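PDB 6OTU: glucose-6-phosphate isomerase from Chlamydia trachomatis D/UW-3/CX, which catalyses the reversible isomerization of glucose-6-phosphate to fructose-6-phosphate. Local coordinates for the interface of chains A and B. Numbering follows the deposited sequence. Chains: chain A/B, Glucose-6-phosphate isomerase.

Contact 1: the interface of chains A and B. Residues chain A 55, 57, 427, 431, 458, 460; chain B 528, 532.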
# COMPACT_ATOMS: atom_id res chain seq x y z
N THR A 55 8.66 -23.61 3.54
CA THR A 55 8.50 -24.24 2.23
C THR A 55 8.20 -23.16 1.21
O THR A 55 7.44 -22.22 1.48
CB THR A 55 7.41 -25.33 2.24
OG1 THR A 55 7.71 -26.28 3.27
CG2 THR A 55 7.36 -26.05 0.90
N SER A 57 7.04 -22.91 -2.79
CA SER A 57 6.49 -23.59 -3.96
C SER A 57 6.38 -22.59 -5.10
O SER A 57 5.89 -21.48 -4.91
CB SER A 57 5.11 -24.20 -3.68
OG SER A 57 4.73 -25.14 -4.68
N PHE A 427 -5.32 -20.34 5.15
CA PHE A 427 -4.31 -20.93 4.28
C PHE A 427 -4.93 -21.48 2.99
O PHE A 427 -4.37 -21.30 1.90
CB PHE A 427 -3.56 -22.04 5.01
CG PHE A 427 -2.33 -22.48 4.28
CD1 PHE A 427 -1.31 -21.58 4.02
CD2 PHE A 427 -2.21 -23.78 3.84
CE1 PHE A 427 -0.18 -21.98 3.33
CE2 PHE A 427 -1.08 -24.18 3.16
CZ PHE A 427 -0.06 -23.27 2.90
N VAL A 431 -3.97 -20.94 -1.12
CA VAL A 431 -3.70 -22.01 -2.08
C VAL A 431 -4.69 -21.95 -3.25
O VAL A 431 -4.30 -22.03 -4.42
CB VAL A 431 -3.75 -23.38 -1.37
CG1 VAL A 431 -3.78 -24.50 -2.39
CG2 VAL A 431 -2.56 -23.53 -0.38
N ILE A 458 4.63 -19.27 -3.42
CA ILE A 458 4.05 -19.50 -2.10
C ILE A 458 5.20 -19.76 -1.14
O ILE A 458 5.95 -20.72 -1.31
CB ILE A 458 3.07 -20.69 -2.09
CG1 ILE A 458 1.99 -20.56 -3.16
CG2 ILE A 458 2.46 -20.85 -0.71
CD1 ILE A 458 1.02 -21.76 -3.22
N VAL A 460 5.79 -20.39 2.98
CA VAL A 460 5.04 -20.72 4.19
C VAL A 460 5.99 -21.14 5.30
O VAL A 460 6.94 -21.90 5.07
CB VAL A 460 4.00 -21.85 3.96
CG1 VAL A 460 2.97 -21.88 5.10
CG2 VAL A 460 3.31 -21.69 2.64
N LEU B 528 -0.76 -29.55 -3.59
CA LEU B 528 -0.14 -28.41 -2.94
C LEU B 528 -0.18 -28.58 -1.43
O LEU B 528 0.85 -28.47 -0.75
CB LEU B 528 -0.84 -27.11 -3.35
CG LEU B 528 -0.10 -26.17 -4.30
CD1 LEU B 528 -0.85 -24.84 -4.47
CD2 LEU B 528 1.29 -25.90 -3.76
N LEU B 532 3.12 -28.39 1.13
CA LEU B 532 3.30 -27.24 2.01
C LEU B 532 3.14 -27.59 3.48
O LEU B 532 3.34 -26.72 4.33
CB LEU B 532 2.32 -26.12 1.64
CG LEU B 532 2.46 -25.45 0.26
CD1 LEU B 532 1.20 -24.71 -0.11
CD2 LEU B 532 3.63 -24.49 0.22

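Contact 2: the interface of chains A and B. Residues chain A 340, 380-383, 426; chain B 185-187.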
# COMPACT_ATOMS: atom_id res chain seq x y z
N THR A 340 -2.21 -11.14 9.46
CA THR A 340 -2.48 -9.83 10.06
C THR A 340 -1.19 -9.22 10.61
O THR A 340 -0.94 -8.02 10.43
CB THR A 340 -3.56 -9.98 11.15
OG1 THR A 340 -4.82 -10.29 10.55
CG2 THR A 340 -3.71 -8.70 11.97
N VAL A 380 -2.88 -7.51 2.40
CA VAL A 380 -3.04 -8.83 3.03
C VAL A 380 -4.21 -9.59 2.41
O VAL A 380 -5.14 -9.02 1.83
CB VAL A 380 -3.20 -8.73 4.57
CG1 VAL A 380 -2.03 -7.98 5.22
CG2 VAL A 380 -4.54 -8.11 4.93
N GLY A 381 -4.15 -10.91 2.53
CA GLY A 381 -5.30 -11.77 2.30
C GLY A 381 -5.89 -12.20 3.63
O GLY A 381 -5.19 -12.24 4.64
N THR A 382 -7.18 -12.55 3.63
CA THR A 382 -8.03 -12.64 2.43
C THR A 382 -8.61 -11.30 1.91
O THR A 382 -9.33 -11.31 0.90
CB THR A 382 -9.26 -13.55 2.67
OG1 THR A 382 -10.00 -13.07 3.80
CG2 THR A 382 -8.88 -15.04 2.88
N ASN A 383 -8.36 -10.17 2.58
CA ASN A 383 -8.98 -8.91 2.14
C ASN A 383 -8.76 -8.67 0.65
O ASN A 383 -9.69 -8.27 -0.06
CB ASN A 383 -8.44 -7.71 2.93
CG ASN A 383 -8.61 -7.86 4.42
OD1 ASN A 383 -8.11 -8.81 5.00
ND2 ASN A 383 -9.30 -6.91 5.04
N LEU A 426 -7.97 -19.66 6.18
CA LEU A 426 -7.01 -18.66 5.71
C LEU A 426 -5.98 -19.25 4.75
O LEU A 426 -5.77 -18.73 3.64
CB LEU A 426 -6.32 -18.02 6.91
CG LEU A 426 -5.30 -16.94 6.58
CD1 LEU A 426 -6.02 -15.74 6.00
CD2 LEU A 426 -4.49 -16.58 7.84
N SER B 185 -11.78 -7.63 9.83
CA SER B 185 -12.10 -7.90 8.44
C SER B 185 -11.62 -9.28 7.99
O SER B 185 -12.42 -10.09 7.50
CB SER B 185 -11.51 -6.80 7.55
OG SER B 185 -10.12 -6.63 7.81
N ASN B 186 -10.33 -9.56 8.18
CA ASN B 186 -9.73 -10.79 7.68
C ASN B 186 -10.35 -12.02 8.34
O ASN B 186 -10.71 -12.02 9.52
CB ASN B 186 -8.21 -10.77 7.96
CG ASN B 186 -7.40 -11.65 6.99
OD1 ASN B 186 -7.89 -12.64 6.45
ND2 ASN B 186 -6.14 -11.27 6.79
N ILE B 187 -10.46 -13.11 7.57
CA ILE B 187 -10.81 -14.36 8.23
C ILE B 187 -9.67 -14.87 9.11
O ILE B 187 -9.91 -15.67 10.02
CB ILE B 187 -11.25 -15.44 7.23
CG1 ILE B 187 -12.11 -16.47 7.98
CG2 ILE B 187 -10.04 -16.05 6.50
CD1 ILE B 187 -12.35 -17.70 7.25

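Contact 3: the interface of chains A and B. Residues chain A 325, 331, 359, 370-372; chain B 396-397.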
# COMPACT_ATOMS: atom_id res chain seq x y z
N ARG A 325 10.34 -10.13 -14.47
CA ARG A 325 10.50 -8.71 -14.77
C ARG A 325 11.13 -8.49 -16.14
O ARG A 325 10.56 -7.81 -17.00
CB ARG A 325 11.34 -8.03 -13.68
CG ARG A 325 11.77 -6.59 -13.98
CD ARG A 325 10.60 -5.62 -14.11
NE ARG A 325 11.02 -4.28 -13.74
CZ ARG A 325 10.67 -3.15 -14.36
NH1 ARG A 325 9.89 -3.17 -15.43
NH2 ARG A 325 11.12 -1.99 -13.90
N PRO A 331 5.92 -5.40 -15.24
CA PRO A 331 6.58 -4.28 -14.54
C PRO A 331 6.29 -4.18 -13.05
O PRO A 331 6.84 -3.27 -12.40
CB PRO A 331 6.03 -3.06 -15.30
CG PRO A 331 4.65 -3.49 -15.75
CD PRO A 331 4.73 -4.99 -15.99
N LYS A 359 17.11 2.03 -10.12
CA LYS A 359 18.32 2.64 -10.64
C LYS A 359 18.37 2.47 -12.14
O LYS A 359 17.74 1.57 -12.70
CB LYS A 359 19.58 2.03 -10.01
CG LYS A 359 19.56 2.00 -8.50
CD LYS A 359 19.76 3.41 -7.93
CE LYS A 359 19.48 3.45 -6.44
NZ LYS A 359 20.37 2.53 -5.69
N PHE A 370 18.08 -2.02 -19.95
CA PHE A 370 17.04 -2.93 -19.49
C PHE A 370 16.40 -2.30 -18.26
O PHE A 370 16.82 -1.24 -17.78
CB PHE A 370 17.64 -4.31 -19.20
CG PHE A 370 18.84 -4.27 -18.30
CD1 PHE A 370 20.12 -4.06 -18.84
CD2 PHE A 370 18.70 -4.44 -16.93
CE1 PHE A 370 21.23 -4.01 -18.01
CE2 PHE A 370 19.81 -4.40 -16.09
CZ PHE A 370 21.08 -4.17 -16.63
N ARG A 371 15.37 -2.96 -17.75
CA ARG A 371 14.59 -2.44 -16.63
C ARG A 371 15.03 -3.09 -15.33
O ARG A 371 15.37 -4.27 -15.30
CB ARG A 371 13.09 -2.66 -16.87
CG ARG A 371 12.64 -2.01 -18.18
CD ARG A 371 11.15 -1.84 -18.30
NE ARG A 371 10.77 -1.23 -19.57
CZ ARG A 371 10.54 0.07 -19.74
NH1 ARG A 371 10.64 0.90 -18.71
NH2 ARG A 371 10.20 0.54 -20.94
N THR A 372 15.04 -2.30 -14.26
CA THR A 372 15.47 -2.84 -12.98
C THR A 372 14.28 -3.06 -12.05
O THR A 372 13.40 -3.87 -12.37
CB THR A 372 16.50 -1.91 -12.37
OG1 THR A 372 16.04 -0.56 -12.48
CG2 THR A 372 17.83 -2.09 -13.12
N THR B 396 13.81 2.92 -14.00
CA THR B 396 13.70 2.74 -15.44
C THR B 396 12.28 2.93 -15.98
O THR B 396 12.09 2.96 -17.20
CB THR B 396 14.23 1.34 -15.83
OG1 THR B 396 13.53 0.33 -15.11
CG2 THR B 396 15.72 1.21 -15.49
N ASP B 397 11.27 3.09 -15.12
CA ASP B 397 9.88 3.10 -15.57
C ASP B 397 9.18 4.36 -15.06
O ASP B 397 9.27 4.68 -13.87
CB ASP B 397 9.10 1.87 -15.08
CG ASP B 397 9.66 0.54 -15.60
OD1 ASP B 397 10.90 0.35 -15.64
OD2 ASP B 397 8.85 -0.35 -15.91
O HOH W 1 13.42 0.74 -11.70

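Contact 4: the interface of chains A and B. Residues chain A 503, 507, 521, 525, 529; chain B 428-429, 431-432.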
# COMPACT_ATOMS: atom_id res chain seq x y z
N LEU A 503 16.05 19.20 -1.78
CA LEU A 503 14.87 20.02 -2.05
C LEU A 503 14.26 20.56 -0.76
O LEU A 503 13.80 21.71 -0.71
CB LEU A 503 13.82 19.22 -2.82
CG LEU A 503 14.21 18.83 -4.25
CD1 LEU A 503 13.24 17.81 -4.86
CD2 LEU A 503 14.34 20.08 -5.12
N ILE A 507 13.60 24.50 -0.04
CA ILE A 507 12.28 25.10 0.14
C ILE A 507 12.18 25.77 1.51
O ILE A 507 11.44 26.75 1.68
CB ILE A 507 11.16 24.07 -0.08
CG1 ILE A 507 11.30 22.89 0.89
CG2 ILE A 507 11.15 23.61 -1.51
CD1 ILE A 507 10.49 23.04 2.18
N GLU A 521 14.07 24.77 -9.10
CA GLU A 521 12.63 24.87 -8.81
C GLU A 521 12.11 26.26 -8.53
O GLU A 521 10.91 26.49 -8.70
CB GLU A 521 12.24 24.07 -7.57
CG GLU A 521 11.84 22.67 -7.89
CD GLU A 521 12.96 21.91 -8.51
OE1 GLU A 521 12.84 21.46 -9.68
OE2 GLU A 521 14.00 21.77 -7.85
N VAL A 525 8.42 26.94 -8.33
CA VAL A 525 7.73 26.80 -7.04
C VAL A 525 6.93 28.06 -6.71
O VAL A 525 5.78 27.98 -6.26
CB VAL A 525 8.73 26.46 -5.91
CG1 VAL A 525 8.13 26.73 -4.54
CG2 VAL A 525 9.18 25.00 -5.98
N PHE A 529 3.02 28.08 -6.22
CA PHE A 529 2.53 28.56 -4.93
C PHE A 529 1.40 29.56 -5.09
O PHE A 529 0.42 29.52 -4.34
CB PHE A 529 3.66 29.18 -4.11
CG PHE A 529 4.29 28.23 -3.14
CD1 PHE A 529 4.07 26.87 -3.25
CD2 PHE A 529 5.11 28.69 -2.12
CE1 PHE A 529 4.65 25.98 -2.37
CE2 PHE A 529 5.70 27.81 -1.22
CZ PHE A 529 5.47 26.44 -1.35
N ALA B 428 5.18 22.58 0.74
CA ALA B 428 6.29 22.98 -0.11
C ALA B 428 7.04 21.77 -0.65
O ALA B 428 7.48 21.76 -1.80
CB ALA B 428 7.25 23.89 0.67
N ASN B 429 7.22 20.76 0.19
CA ASN B 429 7.84 19.51 -0.25
C ASN B 429 7.06 18.88 -1.40
O ASN B 429 7.66 18.43 -2.38
CB ASN B 429 7.94 18.53 0.92
CG ASN B 429 9.28 18.57 1.64
OD1 ASN B 429 10.20 17.80 1.33
ND2 ASN B 429 9.39 19.44 2.64
N VAL B 431 5.08 20.41 -3.63
CA VAL B 431 5.30 21.24 -4.81
C VAL B 431 6.70 20.99 -5.38
O VAL B 431 6.86 20.80 -6.59
CB VAL B 431 5.11 22.73 -4.45
CG1 VAL B 431 5.63 23.61 -5.56
CG2 VAL B 431 3.62 23.03 -4.13
N ALA B 432 7.72 20.98 -4.52
CA ALA B 432 9.08 20.83 -5.02
C ALA B 432 9.27 19.51 -5.74
O ALA B 432 10.01 19.44 -6.73
CB ALA B 432 10.09 20.95 -3.87

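Contact 1: the interface of chains A and B
B:Leu532 turns its CG away from its own carbonyl carbon (chi1 -65°), and chi2 (163°) splits its methyls, CD1 toward a helix and CD2 toward two strands of chain A. B:Leu532 CD1 lies 3.6 Å from CZ at the far end of the A:Phe427 ring. B:Leu532 CB sits at the edge of that ring, in its plane, so the leucine meets the rim of the phenyl group. B:Leu532 CD2 lies 3.7 Å from A:Val460 CG2. B:Leu532 CD2 also touches A:Ile458 CG2 at 3.9 Å, and A:Thr55 CG2 closes that side more loosely.

B:Leu528 fills the neighbouring place. B:Leu528 CD1 packs 3.6 Å from A:Val431 CG1, and the two side chains lie alongside, pointing opposite ways. A:Ile458 meets the same methyl tip to tip, with its CD1 3.8 Å from B:Leu528 CD1. The other methyl, CD2, rests against the A:Ser57 hydroxyl oxygen OG. A:Val431 CG2, from the same helix, lies over the rim of one face of the A:Phe427 ring.

The groove lies between helix 422-439 and strands 54-57 and 456-461 of chain A. It receives the C-terminal helix 522-532 of chain B, as part of the two-fold dimer interface typical of phosphoglucose isomerases.

Contact 2: the interface of chains A and B
B:Ile187 CG2 forms the small apolar centre. B:Ile187 CG2 lies 3.9 Å from the A:Thr382 methyl CG2 and 4.1 Å from A:Leu426 CD1. The isoleucine and A:Leu426 run past each other in opposite directions. A:Leu426 CD1 also flanks the amide oxygen of B:Asn186.

Around this centre, the B:Asn186 amide reads the backbone of chain A. Its nitrogen ND2 donates to the carbonyl oxygen of A:Gly381, and B:Asn186 OD1 accepts from the backbone N of A:Thr382 at 2.9 Å. Both ends of one amide thus engage one peptide link, which fixes which way round the amide sits. That link is the cis peptide bond before A:Thr382. Each donor stands above the plane of the carbonyl it meets. The B:Asn186 CG points away from its own backbone N (chi1 -155°), and this carries the amide across to chain A. A:Thr382 OG1 adds a weak hydrogen bond to OD1.

Farther out, A:Asn383 ND2 donates to the B:Ser185 hydroxyl OG at 2.9 Å. The hydroxyl lies in the plane of the A:Asn383 amide. The two asparagine amides are turned nearly perpendicular, 87° apart, with A:Asn383 OD1 beside CB and CG of B:Asn186.

The partner chain probably braces the loop that leads into the 3-10 helix 383-386, which carries the active-site residue A:His386. It may therefore support the placing of that histidine.

Contact 3: the interface of chains A and B
A:Arg325 and B:Asp397 approach from opposite directions, with the guanidinium and carboxylate planes 58° apart. The arginine chain bends at chi2 (63°) and grips end-on with two nitrogens. A:Arg325 NH1 donates to B:Asp397 OD2 at 3.0 Å, on the syn side of the carboxylate. A:Arg325 NH2 donates to B:Asp397 OD1 at 2.9 Å, from above the carboxylate plane. A:Arg371 crosses the aspartate at about a right angle, with the flat groups 75° apart. A:Arg371 NH1 reaches B:Asp397 OD1 at 3.1 Å from well above the carboxylate. Both arginines form salt bridges. The B:Thr396 hydroxyl OG1 also donates to OD1, nearly along its C-O axis. These donors on OD1, two of them arginines, would probably favour the charged carboxylate.

A:Arg325 is itself held by a bond from NE to the A:Thr372 carbonyl oxygen at 2.8 Å. A:Arg371 CB packs against one guanidinium face, and A:Pro331 O lies over the other. B:Thr396 OG1 accepts from the backbone N of A:Thr372 at 3.2 Å. A water links A:Thr372 OG1 to B:Thr396 N, and the A:Thr372 hydroxyl donates to A:Lys359 O.

Here, in the two-fold dimer interface, helix 313-327 and the loop before strand 375-377 of chain A meet the chain B loop between helix 389-394 and strand 401-406.

Contact 4: the interface of chains A and B
Helix 422-439 of chain B packs against two C-terminal helices of chain A, 495-511 and 522-532. A:Glu521, just ahead of the second helix, borders the patch.

A:Ile507 lies over the small residues of the chain B helix. Its CG1 sits between the backbone N and the carbonyl carbon (chi1 59°), while CG2 points away from the carbonyl carbon. The two branches therefore reach different turns. A:Ile507 CD1 lies 3.7 Å from the methyl CB of B:Ala428, and A:Ile507 CG2 lies 3.7 Å from CB of B:Ala432. The short alanine side chains let the isoleucine come close to the helix. CD1 also touches the B:Asn429 amide nitrogen ND2, and these two side chains cross at about a right angle.

On the other flank, the A:Phe529 ring meets chain B with its edge. B:Val431 CG2 lies in the ring plane, 3.6 Å from A:Phe529 CE1. The ring's outer tip, A:Phe529 CZ, lies 3.7 Å from B:Ala428 CB, so that methyl is shared by the phenylalanine and the isoleucine. A:Val525 CG1 covers one ring face over its centre, which supports the ring from within its own helix. A:Val525 CG2 itself packs against B:Val431 CG1 at 3.8 Å. A:Leu503 CD1 and A:Glu521 CG approach the B:Ala432 carbonyl oxygen at the margin.

The patch joins the last two helices of chain A to the side of helix 422-439 facing the partner in the two-fold dimer.

Contacts 1 and 4 share two elements, helices 522-532 and 422-439, with the chains exchanged, and Val431 serves in both. Their C-alpha centres lie about 47 Å apart. The C-terminal helices thus reach reciprocally onto the partner subunit. The C-alpha centres of contacts 1 and 2 are about 16 Å apart, and contact 2 also uses helix 422-439, through A:Leu426. Those of contacts 3 and 4 are about 28 Å apart. The centre of contact 2 is about 7 Å from A:His386, and that of contact 3 about 12 Å from A:Glu355. Dimer assembly may therefore support the active-site surroundings as well as hold the chains together.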